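PDB 6XHH: JSC1_58120g3 from [Leptolyngbya] sp. JSC-1, which binds a verdin-type linear tetrapyrrole in a GAF domain and probably works as a far-red light sensor of the cyanobacteriochrome family. Local coordinates for residues Q82-F87 with V131-Q136; Y41-D46 with W141-A146; S20-T25 with D168-A173. One frame throughout, in Å; residues are numbered along the deposited sequence.

Interaction 1: residues Q82-F87 with V131-Q136. With M1V (mesobiliverdin IX(alpha)), chain C.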
loop_
_atom_site.group_PDB
_atom_site.type_symbol
_atom_site.label_atom_id
_atom_site.label_comp_id
_atom_site.label_asym_id
_atom_site.label_seq_id
_atom_site.Cartn_x
_atom_site.Cartn_y
_atom_site.Cartn_z
ATOM N N GLN A 82 -6.426 4.005 -10.503
ATOM C CA GLN A 82 -6.156 4.708 -11.753
ATOM C C GLN A 82 -6.298 6.212 -11.582
ATOM O O GLN A 82 -5.663 6.977 -12.313
ATOM C CB GLN A 82 -7.080 4.211 -12.865
ATOM C CG GLN A 82 -6.815 2.771 -13.329
ATOM C CD GLN A 82 -5.542 2.622 -14.167
ATOM O OE1 GLN A 82 -4.814 3.593 -14.411
ATOM N NE2 GLN A 82 -5.286 1.399 -14.631
ATOM N N GLN A 83 -7.109 6.648 -10.619
ATOM C CA GLN A 83 -7.256 8.054 -10.272
ATOM C C GLN A 83 -6.374 8.448 -9.088
ATOM O O GLN A 83 -6.543 9.537 -8.534
ATOM C CB GLN A 83 -8.724 8.366 -9.967
ATOM C CG GLN A 83 -9.613 8.409 -11.201
ATOM C CD GLN A 83 -9.826 7.054 -11.829
ATOM O OE1 GLN A 83 -10.235 6.098 -11.163
ATOM N NE2 GLN A 83 -9.546 6.956 -13.125
ATOM N N ASN A 84 -5.442 7.578 -8.694
ATOM C CA ASN A 84 -4.577 7.806 -7.529
ATOM C C ASN A 84 -5.375 8.136 -6.270
ATOM O O ASN A 84 -4.990 8.994 -5.466
ATOM C CB ASN A 84 -3.539 8.894 -7.792
ATOM C CG ASN A 84 -2.416 8.853 -6.780
ATOM O OD1 ASN A 84 -2.242 7.843 -6.081
ATOM N ND2 ASN A 84 -1.662 9.944 -6.672
ATOM N N GLN A 85 -6.484 7.429 -6.079
ATOM C CA GLN A 85 -7.178 7.516 -4.802
ATOM C C GLN A 85 -6.677 6.413 -3.867
ATOM O O GLN A 85 -6.448 5.279 -4.312
ATOM C CB GLN A 85 -8.685 7.394 -5.006
ATOM C CG GLN A 85 -9.276 8.575 -5.768
ATOM C CD GLN A 85 -10.740 8.809 -5.428
ATOM O OE1 GLN A 85 -11.133 8.786 -4.255
ATOM N NE2 GLN A 85 -11.557 9.029 -6.453
ATOM N N PRO A 86 -6.461 6.708 -2.588
ATOM C CA PRO A 86 -6.067 5.661 -1.641
ATOM C C PRO A 86 -7.273 4.853 -1.185
ATOM O O PRO A 86 -8.431 5.242 -1.368
ATOM C CB PRO A 86 -5.476 6.450 -0.470
ATOM C CG PRO A 86 -6.269 7.701 -0.460
ATOM C CD PRO A 86 -6.567 8.019 -1.928
ATOM N N PHE A 87 -6.972 3.718 -0.557
ATOM C CA PHE A 87 -7.947 2.858 0.100
ATOM C C PHE A 87 -7.529 2.707 1.557
ATOM O O PHE A 87 -6.461 2.157 1.842
ATOM C CB PHE A 87 -8.015 1.505 -0.604
ATOM C CG PHE A 87 -9.151 0.633 -0.155
ATOM C CD1 PHE A 87 -10.458 1.029 -0.351
ATOM C CD2 PHE A 87 -8.905 -0.586 0.449
ATOM C CE1 PHE A 87 -11.507 0.235 0.053
ATOM C CE2 PHE A 87 -9.956 -1.381 0.854
ATOM C CZ PHE A 87 -11.254 -0.983 0.653
ATOM N N VAL A 131 -3.712 1.536 1.577
ATOM C CA VAL A 131 -3.224 1.050 0.288
ATOM C C VAL A 131 -3.191 2.213 -0.698
ATOM O O VAL A 131 -4.185 2.938 -0.845
ATOM C CB VAL A 131 -4.091 -0.103 -0.261
ATOM C CG1 VAL A 131 -3.422 -0.757 -1.490
ATOM C CG2 VAL A 131 -4.358 -1.160 0.827
ATOM N N VAL A 132 -2.048 2.414 -1.358
ATOM C CA VAL A 132 -1.909 3.531 -2.290
ATOM C C VAL A 132 -1.244 3.064 -3.576
ATOM O O VAL A 132 -0.516 2.067 -3.612
ATOM C CB VAL A 132 -1.096 4.700 -1.706
ATOM C CG1 VAL A 132 -1.713 5.198 -0.400
ATOM C CG2 VAL A 132 0.371 4.293 -1.531
ATOM N N ALA A 133 -1.487 3.825 -4.636
ATOM C CA ALA A 133 -1.008 3.479 -5.962
ATOM C C ALA A 133 0.478 3.798 -6.114
ATOM O O ALA A 133 0.967 4.829 -5.634
ATOM C CB ALA A 133 -1.812 4.236 -7.020
ATOM N N ILE A 134 1.187 2.920 -6.814
ATOM C CA ILE A 134 2.538 3.208 -7.297
ATOM C C ILE A 134 2.434 3.477 -8.788
ATOM O O ILE A 134 2.051 2.579 -9.549
ATOM C CB ILE A 134 3.505 2.043 -7.034
ATOM C CG1 ILE A 134 3.679 1.785 -5.546
ATOM C CG2 ILE A 134 4.882 2.326 -7.627
ATOM C CD1 ILE A 134 4.391 0.454 -5.262
ATOM N N PHE A 135 2.764 4.704 -9.200
ATOM C CA PHE A 135 2.745 5.107 -10.602
ATOM C C PHE A 135 4.159 5.171 -11.163
ATOM O O PHE A 135 5.046 5.769 -10.556
ATOM C CB PHE A 135 2.060 6.462 -10.768
ATOM C CG PHE A 135 0.596 6.355 -10.918
ATOM C CD1 PHE A 135 0.034 6.116 -12.156
ATOM C CD2 PHE A 135 -0.225 6.460 -9.821
ATOM C CE1 PHE A 135 -1.334 6.000 -12.295
ATOM C CE2 PHE A 135 -1.599 6.349 -9.952
ATOM C CZ PHE A 135 -2.152 6.111 -11.186
ATOM N N GLN A 136 4.350 4.568 -12.326
ATOM C CA GLN A 136 5.580 4.695 -13.100
ATOM C C GLN A 136 5.261 5.674 -14.220
ATOM O O GLN A 136 4.641 5.299 -15.219
ATOM C CB GLN A 136 6.008 3.343 -13.642
ATOM C CG GLN A 136 7.154 3.384 -14.640
ATOM C CD GLN A 136 7.241 2.099 -15.442
ATOM O OE1 GLN A 136 6.609 1.100 -15.093
ATOM N NE2 GLN A 136 8.007 2.119 -16.524
HETATM O OA M1V C . -10.012 -11.205 -3.824
HETATM C C1A M1V C . -11.177 -10.865 -3.967
HETATM N NA M1V C . -11.592 -9.592 -3.978
HETATM C C2A M1V C . -12.270 -11.735 -4.155
HETATM C CMA M1V C . -12.204 -13.244 -4.200
HETATM C C3A M1V C . -13.419 -10.959 -4.283
HETATM C CAA M1V C . -14.808 -11.431 -4.487
HETATM C CBA M1V C . -15.403 -10.937 -5.807
HETATM C C4A M1V C . -12.977 -9.551 -4.163
HETATM C CHA M1V C . -13.809 -8.469 -4.253
HETATM C C1B M1V C . -13.522 -7.034 -4.167
HETATM C C2B M1V C . -14.560 -6.067 -4.224
HETATM C CMB M1V C . -16.035 -6.361 -4.352
HETATM C C3B M1V C . -13.980 -4.838 -4.124
HETATM C CAB M1V C . -14.697 -3.500 -4.128
HETATM C CBB M1V C . -14.698 -2.897 -2.713
HETATM C CGB M1V C . -15.583 -3.705 -1.790
HETATM O O2B M1V C . -16.826 -3.711 -1.962
HETATM O O1B M1V C . -15.104 -4.375 -0.848
HETATM N NB M1V C . -12.349 -6.392 -4.045
HETATM C C4B M1V C . -12.575 -5.061 -4.018
HETATM C CHB M1V C . -11.668 -3.996 -3.910
HETATM C C1C M1V C . -10.301 -3.954 -3.598
HETATM C C2C M1V C . -9.650 -2.767 -3.233
HETATM C CAC M1V C . -10.299 -1.400 -3.208
HETATM C CBC M1V C . -10.250 -0.951 -4.696
HETATM C CGC M1V C . -11.207 0.169 -5.076
HETATM O O2C M1V C . -11.948 0.698 -4.217
HETATM O O1C M1V C . -11.280 0.575 -6.264
HETATM C C3C M1V C . -8.316 -3.088 -2.997
HETATM C CMC M1V C . -7.257 -2.105 -2.579
HETATM N NC M1V C . -9.389 -4.985 -3.558
HETATM C C4C M1V C . -8.169 -4.478 -3.188
HETATM C CHC M1V C . -7.045 -5.350 -3.104
HETATM C C1D M1V C . -5.786 -5.142 -2.597
HETATM C C2D M1V C . -4.573 -5.612 -3.172
HETATM C CMD M1V C . -4.453 -6.374 -4.470
HETATM N ND M1V C . -5.477 -4.504 -1.404
HETATM C C4D M1V C . -4.137 -4.535 -1.243
HETATM O OD M1V C . -3.565 -4.044 -0.268
HETATM C C3D M1V C . -3.557 -5.227 -2.354
HETATM C CAD M1V C . -2.088 -5.473 -2.593
HETATM C CBD M1V C . -1.612 -6.583 -1.682
HETATM O O HOH W 1 -3.506 5.834 -4.443
HETATM O O HOH W 2 -0.137 7.030 -4.324
#
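Phe87 pairs with Val131 in antiparallel, hydrogen-bonded register, and so adds the short edge strand 87-89 to the central antiparallel sheet of the GAF domain. Two backbone bonds close the pair: Phe87 N to Val131 O, nearly straight at 169°, and the more bent Val131 N to Phe87 O. Both side chains leave on the chromophore face, Phe87 CB 4.3 Å from Val131 CB, but they serve different parts of the bilin. With CG anti to the backbone N (chi1 -170°), the Phe87 ring leads away from Val131 and lays one face on M1V, whose CAC sits 3.6 Å above the ring centre. Val131 turns both methyls to the lactam oxygen, CG2 coming within 3.2 Å of M1V OD. Further back the contact passes mainly to side chains. Pro86 CB rests on Val132 CG1 at 4.0 Å. The Asn84 amide is turned 73° from the Phe135 ring, with Asn84 CB 3.9 Å from Phe135 CE2, while the backbone carbonyl Gln82 O approaches the edge of the same ring. A water ties the Asn84 side chain to the strand backbone: it accepts from Ala133 N and donates to Asn84 OD1, both at 2.9 Å.

Interaction 2: residues Y41-D46 with W141-A146. With M1V (mesobiliverdin IX(alpha)), chain C.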
loop_
_atom_site.group_PDB
_atom_site.type_symbol
_atom_site.label_atom_id
_atom_site.label_comp_id
_atom_site.label_asym_id
_atom_site.label_seq_id
_atom_site.Cartn_x
_atom_site.Cartn_y
_atom_site.Cartn_z
ATOM N N TYR A 41 3.519 -4.524 -4.150
ATOM C CA TYR A 41 2.776 -5.475 -4.958
ATOM C C TYR A 41 2.729 -4.949 -6.379
ATOM O O TYR A 41 2.418 -3.771 -6.601
ATOM C CB TYR A 41 1.376 -5.635 -4.369
ATOM C CG TYR A 41 0.292 -6.330 -5.159
ATOM C CD1 TYR A 41 -0.463 -5.628 -6.089
ATOM C CD2 TYR A 41 -0.073 -7.633 -4.867
ATOM C CE1 TYR A 41 -1.516 -6.222 -6.763
ATOM C CE2 TYR A 41 -1.131 -8.253 -5.536
ATOM C CZ TYR A 41 -1.847 -7.531 -6.478
ATOM O OH TYR A 41 -2.892 -8.136 -7.134
ATOM N N LYS A 42 3.079 -5.806 -7.328
ATOM C CA LYS A 42 3.168 -5.424 -8.728
ATOM C C LYS A 42 1.978 -5.961 -9.514
ATOM O O LYS A 42 1.691 -7.163 -9.474
ATOM C CB LYS A 42 4.470 -5.939 -9.334
ATOM C CG LYS A 42 4.595 -5.653 -10.817
ATOM C CD LYS A 42 5.962 -6.087 -11.334
ATOM C CE LYS A 42 6.105 -5.664 -12.790
ATOM N NZ LYS A 42 7.428 -5.972 -13.394
ATOM N N PHE A 43 1.308 -5.076 -10.243
ATOM C CA PHE A 43 0.217 -5.492 -11.113
ATOM C C PHE A 43 0.729 -6.280 -12.315
ATOM O O PHE A 43 1.723 -5.912 -12.951
ATOM C CB PHE A 43 -0.560 -4.286 -11.621
ATOM C CG PHE A 43 -1.549 -3.732 -10.646
ATOM C CD1 PHE A 43 -2.504 -4.538 -10.051
ATOM C CD2 PHE A 43 -1.520 -2.376 -10.339
ATOM C CE1 PHE A 43 -3.426 -3.995 -9.157
ATOM C CE2 PHE A 43 -2.421 -1.826 -9.436
ATOM C CZ PHE A 43 -3.384 -2.638 -8.855
ATOM N N ARG A 44 0.025 -7.358 -12.636
ATOM C CA ARG A 44 0.131 -7.978 -13.944
ATOM C C ARG A 44 -0.664 -7.159 -14.952
ATOM O O ARG A 44 -1.309 -6.162 -14.614
ATOM C CB ARG A 44 -0.395 -9.411 -13.911
ATOM C CG ARG A 44 0.100 -10.248 -12.762
ATOM C CD ARG A 44 -0.560 -11.617 -12.797
ATOM N NE ARG A 44 -0.322 -12.332 -11.552
ATOM C CZ ARG A 44 -1.058 -13.350 -11.125
ATOM N NH1 ARG A 44 -2.096 -13.767 -11.840
ATOM N NH2 ARG A 44 -0.778 -13.918 -9.965
ATOM N N GLU A 45 -0.639 -7.601 -16.210
ATOM C CA GLU A 45 -1.323 -6.860 -17.259
ATOM C C GLU A 45 -2.834 -6.837 -17.069
ATOM O O GLU A 45 -3.501 -5.941 -17.605
ATOM C CB GLU A 45 -0.964 -7.455 -18.620
ATOM C CG GLU A 45 -1.096 -8.973 -18.717
ATOM C CD GLU A 45 -2.545 -9.434 -18.804
ATOM O OE1 GLU A 45 -3.354 -8.700 -19.407
ATOM O OE2 GLU A 45 -2.883 -10.511 -18.260
ATOM N N ASP A 46 -3.392 -7.804 -16.344
ATOM C CA ASP A 46 -4.834 -7.848 -16.117
ATOM C C ASP A 46 -5.239 -7.287 -14.762
ATOM O O ASP A 46 -6.406 -7.418 -14.370
ATOM C CB ASP A 46 -5.367 -9.280 -16.271
ATOM C CG ASP A 46 -4.659 -10.288 -15.366
ATOM O OD1 ASP A 46 -3.781 -9.886 -14.574
ATOM O OD2 ASP A 46 -4.987 -11.504 -15.447
ATOM N N TRP A 141 1.428 1.012 -11.847
ATOM C CA TRP A 141 2.377 -0.090 -11.816
ATOM C C TRP A 141 2.057 -1.122 -10.743
ATOM O O TRP A 141 2.233 -2.330 -10.964
ATOM C CB TRP A 141 3.787 0.476 -11.593
ATOM C CG TRP A 141 4.896 -0.540 -11.524
ATOM C CD1 TRP A 141 5.715 -0.940 -12.548
ATOM C CD2 TRP A 141 5.300 -1.300 -10.369
ATOM N NE1 TRP A 141 6.617 -1.877 -12.092
ATOM C CE2 TRP A 141 6.378 -2.121 -10.764
ATOM C CE3 TRP A 141 4.871 -1.346 -9.037
ATOM C CZ2 TRP A 141 7.017 -2.993 -9.877
ATOM C CZ3 TRP A 141 5.510 -2.213 -8.159
ATOM C CH2 TRP A 141 6.574 -3.017 -8.584
ATOM N N GLY A 142 1.602 -0.670 -9.587
ATOM C CA GLY A 142 1.372 -1.576 -8.480
ATOM C C GLY A 142 0.812 -0.831 -7.294
ATOM O O GLY A 142 0.281 0.275 -7.436
ATOM N N LEU A 143 0.932 -1.456 -6.121
ATOM C CA LEU A 143 0.385 -0.921 -4.884
ATOM C C LEU A 143 1.405 -1.011 -3.763
ATOM O O LEU A 143 2.128 -2.009 -3.650
ATOM C CB LEU A 143 -0.889 -1.681 -4.472
ATOM C CG LEU A 143 -2.014 -1.768 -5.506
ATOM C CD1 LEU A 143 -3.097 -2.751 -5.060
ATOM C CD2 LEU A 143 -2.604 -0.396 -5.743
ATOM N N LEU A 144 1.429 0.018 -2.925
ATOM C CA LEU A 144 2.153 0.025 -1.659
ATOM C C LEU A 144 1.120 -0.066 -0.544
ATOM O O LEU A 144 0.219 0.784 -0.464
ATOM C CB LEU A 144 3.005 1.289 -1.517
ATOM C CG LEU A 144 3.672 1.592 -0.175
ATOM C CD1 LEU A 144 4.754 0.581 0.161
ATOM C CD2 LEU A 144 4.268 2.994 -0.174
ATOM N N SER A 145 1.226 -1.105 0.282
ATOM C CA SER A 145 0.247 -1.409 1.321
ATOM C C SER A 145 0.920 -1.386 2.683
ATOM O O SER A 145 1.977 -1.997 2.873
ATOM C CB SER A 145 -0.421 -2.778 1.093
ATOM O OG SER A 145 -1.050 -2.808 -0.185
ATOM N N ALA A 146 0.291 -0.698 3.621
ATOM C CA ALA A 146 0.614 -0.754 5.039
ATOM C C ALA A 146 -0.456 -1.563 5.756
ATOM O O ALA A 146 -1.648 -1.243 5.656
ATOM C CB ALA A 146 0.679 0.663 5.612
HETATM O OA M1V C . -10.012 -11.205 -3.824
HETATM C C1A M1V C . -11.177 -10.865 -3.967
HETATM N NA M1V C . -11.592 -9.592 -3.978
HETATM C C2A M1V C . -12.270 -11.735 -4.155
HETATM C CMA M1V C . -12.204 -13.244 -4.200
HETATM C C3A M1V C . -13.419 -10.959 -4.283
HETATM C CAA M1V C . -14.808 -11.431 -4.487
HETATM C CBA M1V C . -15.403 -10.937 -5.807
HETATM C C4A M1V C . -12.977 -9.551 -4.163
HETATM C CHA M1V C . -13.809 -8.469 -4.253
HETATM C C1B M1V C . -13.522 -7.034 -4.167
HETATM C C2B M1V C . -14.560 -6.067 -4.224
HETATM C CMB M1V C . -16.035 -6.361 -4.352
HETATM C C3B M1V C . -13.980 -4.838 -4.124
HETATM C CAB M1V C . -14.697 -3.500 -4.128
HETATM C CBB M1V C . -14.698 -2.897 -2.713
HETATM C CGB M1V C . -15.583 -3.705 -1.790
HETATM O O2B M1V C . -16.826 -3.711 -1.962
HETATM O O1B M1V C . -15.104 -4.375 -0.848
HETATM N NB M1V C . -12.349 -6.392 -4.045
HETATM C C4B M1V C . -12.575 -5.061 -4.018
HETATM C CHB M1V C . -11.668 -3.996 -3.910
HETATM C C1C M1V C . -10.301 -3.954 -3.598
HETATM C C2C M1V C . -9.650 -2.767 -3.233
HETATM C CAC M1V C . -10.299 -1.400 -3.208
HETATM C CBC M1V C . -10.250 -0.951 -4.696
HETATM C CGC M1V C . -11.207 0.169 -5.076
HETATM O O2C M1V C . -11.948 0.698 -4.217
HETATM O O1C M1V C . -11.280 0.575 -6.264
HETATM C C3C M1V C . -8.316 -3.088 -2.997
HETATM C CMC M1V C . -7.257 -2.105 -2.579
HETATM N NC M1V C . -9.389 -4.985 -3.558
HETATM C C4C M1V C . -8.169 -4.478 -3.188
HETATM C CHC M1V C . -7.045 -5.350 -3.104
HETATM C C1D M1V C . -5.786 -5.142 -2.597
HETATM C C2D M1V C . -4.573 -5.612 -3.172
HETATM C CMD M1V C . -4.453 -6.374 -4.470
HETATM N ND M1V C . -5.477 -4.504 -1.404
HETATM C C4D M1V C . -4.137 -4.535 -1.243
HETATM O OD M1V C . -3.565 -4.044 -0.268
HETATM C C3D M1V C . -3.557 -5.227 -2.354
HETATM C CAD M1V C . -2.088 -5.473 -2.593
HETATM C CBD M1V C . -1.612 -6.583 -1.682
HETATM O O HOH W 3 9.479 -3.200 -12.908
HETATM O O HOH W 4 3.122 -3.536 -13.300
#
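Tyr41 and Lys42 both carry CG anti to the backbone N (chi1 167° and 176°), but as neighbours on a strand they send their side chains to different faces of the sheet, Tyr41 beside Leu143 and Lys42 across Trp141. Fully extended beyond CG, the lysine runs over the indole at about a right angle, its CG 4.0 Å from the centroid of the Trp141 six-membered ring in a CH-pi contact. On the chromophore face Tyr41 and Leu143 point the same way, with CD1 of each 4.0 Å apart. The phenol lays one face on the ethyl and methyl groups of the bilin, Tyr41 CZ lying 3.5 Å from M1V CMD, and its OH is hydrogen-bonded to Trp68 O. An alanine in place of Tyr41 would probably open a gap against these two groups and leave Trp68 O without its phenol partner. Phe43 crosses Leu143 obliquely, its CZ 3.7 Å from Leu143 CG; its CE1 meets the edge of the Tyr41 ring in plane, and its CD2 lies 3.5 Å from Gly142 CA. Tyr41 and Leu143 exchange two backbone bonds and Phe43 N reaches Trp141 O. A CB on Gly142 would collide with Tyr41 O. Trp141 and Gly142 together face Ile134 as a classic beta bulge. Two residues beyond Leu143, Ser145 OG donates to M1V OD at 2.8 Å. These central antiparallel strands thus form the floor under one end of the bilin, the sheet side of a GAF chromophore pocket.

Interaction 3: residues S20-T25 with D168-A173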
loop_
_atom_site.group_PDB
_atom_site.type_symbol
_atom_site.label_atom_id
_atom_site.label_comp_id
_atom_site.label_asym_id
_atom_site.label_seq_id
_atom_site.Cartn_x
_atom_site.Cartn_y
_atom_site.Cartn_z
ATOM N N SER A 20 17.140 -3.309 -3.658
ATOM C CA SER A 20 17.500 -2.685 -2.388
ATOM C C SER A 20 16.560 -1.529 -2.062
ATOM O O SER A 20 16.202 -1.322 -0.897
ATOM C CB SER A 20 18.949 -2.196 -2.432
ATOM O OG SER A 20 19.853 -3.288 -2.495
ATOM N N ILE A 21 16.170 -0.752 -3.080
ATOM C CA ILE A 21 15.230 0.353 -2.876
ATOM C C ILE A 21 13.908 -0.169 -2.325
ATOM O O ILE A 21 13.353 0.388 -1.367
ATOM C CB ILE A 21 15.020 1.117 -4.192
ATOM C CG1 ILE A 21 16.317 1.829 -4.584
ATOM C CG2 ILE A 21 13.871 2.108 -4.068
ATOM C CD1 ILE A 21 16.212 2.685 -5.829
ATOM N N PHE A 22 13.387 -1.242 -2.926
ATOM C CA PHE A 22 12.138 -1.841 -2.452
ATOM C C PHE A 22 12.260 -2.307 -1.010
ATOM O O PHE A 22 11.374 -2.055 -0.186
ATOM C CB PHE A 22 11.746 -3.017 -3.342
ATOM C CG PHE A 22 11.133 -2.616 -4.647
ATOM C CD1 PHE A 22 11.159 -1.297 -5.075
ATOM C CD2 PHE A 22 10.538 -3.573 -5.453
ATOM C CE1 PHE A 22 10.587 -0.946 -6.286
ATOM C CE2 PHE A 22 9.958 -3.227 -6.649
ATOM C CZ PHE A 22 9.996 -1.920 -7.077
ATOM N N SER A 23 13.344 -3.014 -0.688
ATOM C CA SER A 23 13.485 -3.562 0.657
ATOM C C SER A 23 13.640 -2.455 1.688
ATOM O O SER A 23 12.997 -2.478 2.744
ATOM C CB SER A 23 14.684 -4.508 0.708
ATOM O OG SER A 23 14.425 -5.682 -0.037
ATOM N N THR A 24 14.495 -1.474 1.397
ATOM C CA THR A 24 14.652 -0.334 2.291
ATOM C C THR A 24 13.336 0.406 2.486
ATOM O O THR A 24 13.016 0.831 3.603
ATOM C CB THR A 24 15.711 0.610 1.723
ATOM O OG1 THR A 24 16.950 -0.100 1.619
ATOM C CG2 THR A 24 15.896 1.819 2.611
ATOM N N THR A 25 12.569 0.580 1.407
ATOM C CA THR A 25 11.302 1.295 1.501
ATOM C C THR A 25 10.326 0.584 2.432
ATOM O O THR A 25 9.774 1.199 3.353
ATOM C CB THR A 25 10.697 1.466 0.111
ATOM O OG1 THR A 25 11.594 2.253 -0.691
ATOM C CG2 THR A 25 9.371 2.175 0.204
ATOM N N ASP A 168 5.197 7.582 -4.610
ATOM C CA ASP A 168 5.751 8.439 -5.655
ATOM C C ASP A 168 7.243 8.178 -5.844
ATOM O O ASP A 168 7.724 8.035 -6.973
ATOM C CB ASP A 168 5.513 9.907 -5.302
ATOM C CG ASP A 168 4.074 10.347 -5.522
ATOM O OD1 ASP A 168 3.311 9.622 -6.195
ATOM O OD2 ASP A 168 3.727 11.438 -5.020
ATOM N N GLN A 169 7.991 8.131 -4.738
ATOM C CA GLN A 169 9.428 7.879 -4.811
ATOM C C GLN A 169 9.722 6.505 -5.402
ATOM O O GLN A 169 10.619 6.357 -6.236
ATOM C CB GLN A 169 10.044 8.008 -3.419
ATOM C CG GLN A 169 10.006 9.412 -2.864
ATOM C CD GLN A 169 10.510 10.430 -3.870
ATOM O OE1 GLN A 169 11.668 10.391 -4.274
ATOM N NE2 GLN A 169 9.629 11.327 -4.300
ATOM N N LEU A 170 8.971 5.490 -4.977
ATOM C CA LEU A 170 9.089 4.170 -5.584
ATOM C C LEU A 170 8.848 4.239 -7.081
ATOM O O LEU A 170 9.606 3.665 -7.869
ATOM C CB LEU A 170 8.099 3.205 -4.932
ATOM C CG LEU A 170 8.440 2.666 -3.549
ATOM C CD1 LEU A 170 7.260 1.856 -3.036
ATOM C CD2 LEU A 170 9.702 1.809 -3.599
ATOM N N GLY A 171 7.790 4.945 -7.492
ATOM C CA GLY A 171 7.482 5.041 -8.910
ATOM C C GLY A 171 8.590 5.698 -9.707
ATOM O O GLY A 171 8.912 5.258 -10.811
ATOM N N VAL A 172 9.182 6.759 -9.155
ATOM C CA VAL A 172 10.312 7.420 -9.805
ATOM C C VAL A 172 11.494 6.460 -9.923
ATOM O O VAL A 172 12.172 6.405 -10.956
ATOM C CB VAL A 172 10.685 8.697 -9.031
ATOM C CG1 VAL A 172 11.945 9.308 -9.597
ATOM C CG2 VAL A 172 9.540 9.700 -9.095
ATOM N N ALA A 173 11.744 5.672 -8.875
ATOM C CA ALA A 173 12.822 4.691 -8.929
ATOM C C ALA A 173 12.547 3.616 -9.977
ATOM O O ALA A 173 13.462 3.192 -10.696
ATOM C CB ALA A 173 13.024 4.068 -7.549
#
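Leu170 CD2 is the meeting point of the two helices, touched by three residues of helix 18-33. Thr25 and Leu170 reach toward each other tip to tip, Thr25 OG1 standing 3.5 Å from Leu170 CD2 and Thr25 CG2 lying close to both methyls. Phe22 crosses the leucine obliquely, with its CD1 3.7 Å from Leu170 CD2, while Ile21 CG2 makes a longer contact with the same methyl. One turn further along helix 157-178, Ala173 offers a small CB to the branches of Ile21, 3.9 Å from Ile21 CD1. All the touching groups are apolar apart from the threonine hydroxyl, which has its own partner: Thr25 OG1 donates to Ile21 O at 2.7 Å, from 36° above the carbonyl plane. Thr25 N reaches that oxygen from the opposite face, so two bonds hold Ile21 O, and the one from OG1 fixes the rotation of the threonine, with CG2 turned to Leu170. The backbones stay well apart, since the axes of these short segments approach only to 10.8 Å and run antiparallel at 171°.

Around this shell, Ile12 of helix 2-13 packs on both Ile21 and Thr25, and Val166 of helix 157-178 also touches Thr25. The Phe22 ring reaches down to the sheet, where it packs on Ile52 and Thr53 of strand 49-56. The side chain of Leu170 is about 12 Å from the bound M1V. The contact therefore belongs to the layer of antiparallel helices that GAF domains carry on the face of the central sheet turned away from the ligand.

In the fold
Along the chain each contact lies within the span of the next: interaction 3 joins residues near the two ends, interaction 2 lies within its span, and interaction 1 within that of interaction 2. Interactions 1 and 2, with centres about 9 Å apart, share the central sheet through neighbouring strands 128-136 and 139-148, and both touch the bilin. Interaction 3 lies about 13 Å from interaction 2 and about 15 Å from interaction 1, centre to centre, in the helical layer on the other face. Ile134 and Leu144 touch Leu170 there, and Trp141 CH2 packs on Phe22 CZ at 3.9 Å. The sheet thus stands between the bilin and helices 18-33 and 157-178, in contact with both.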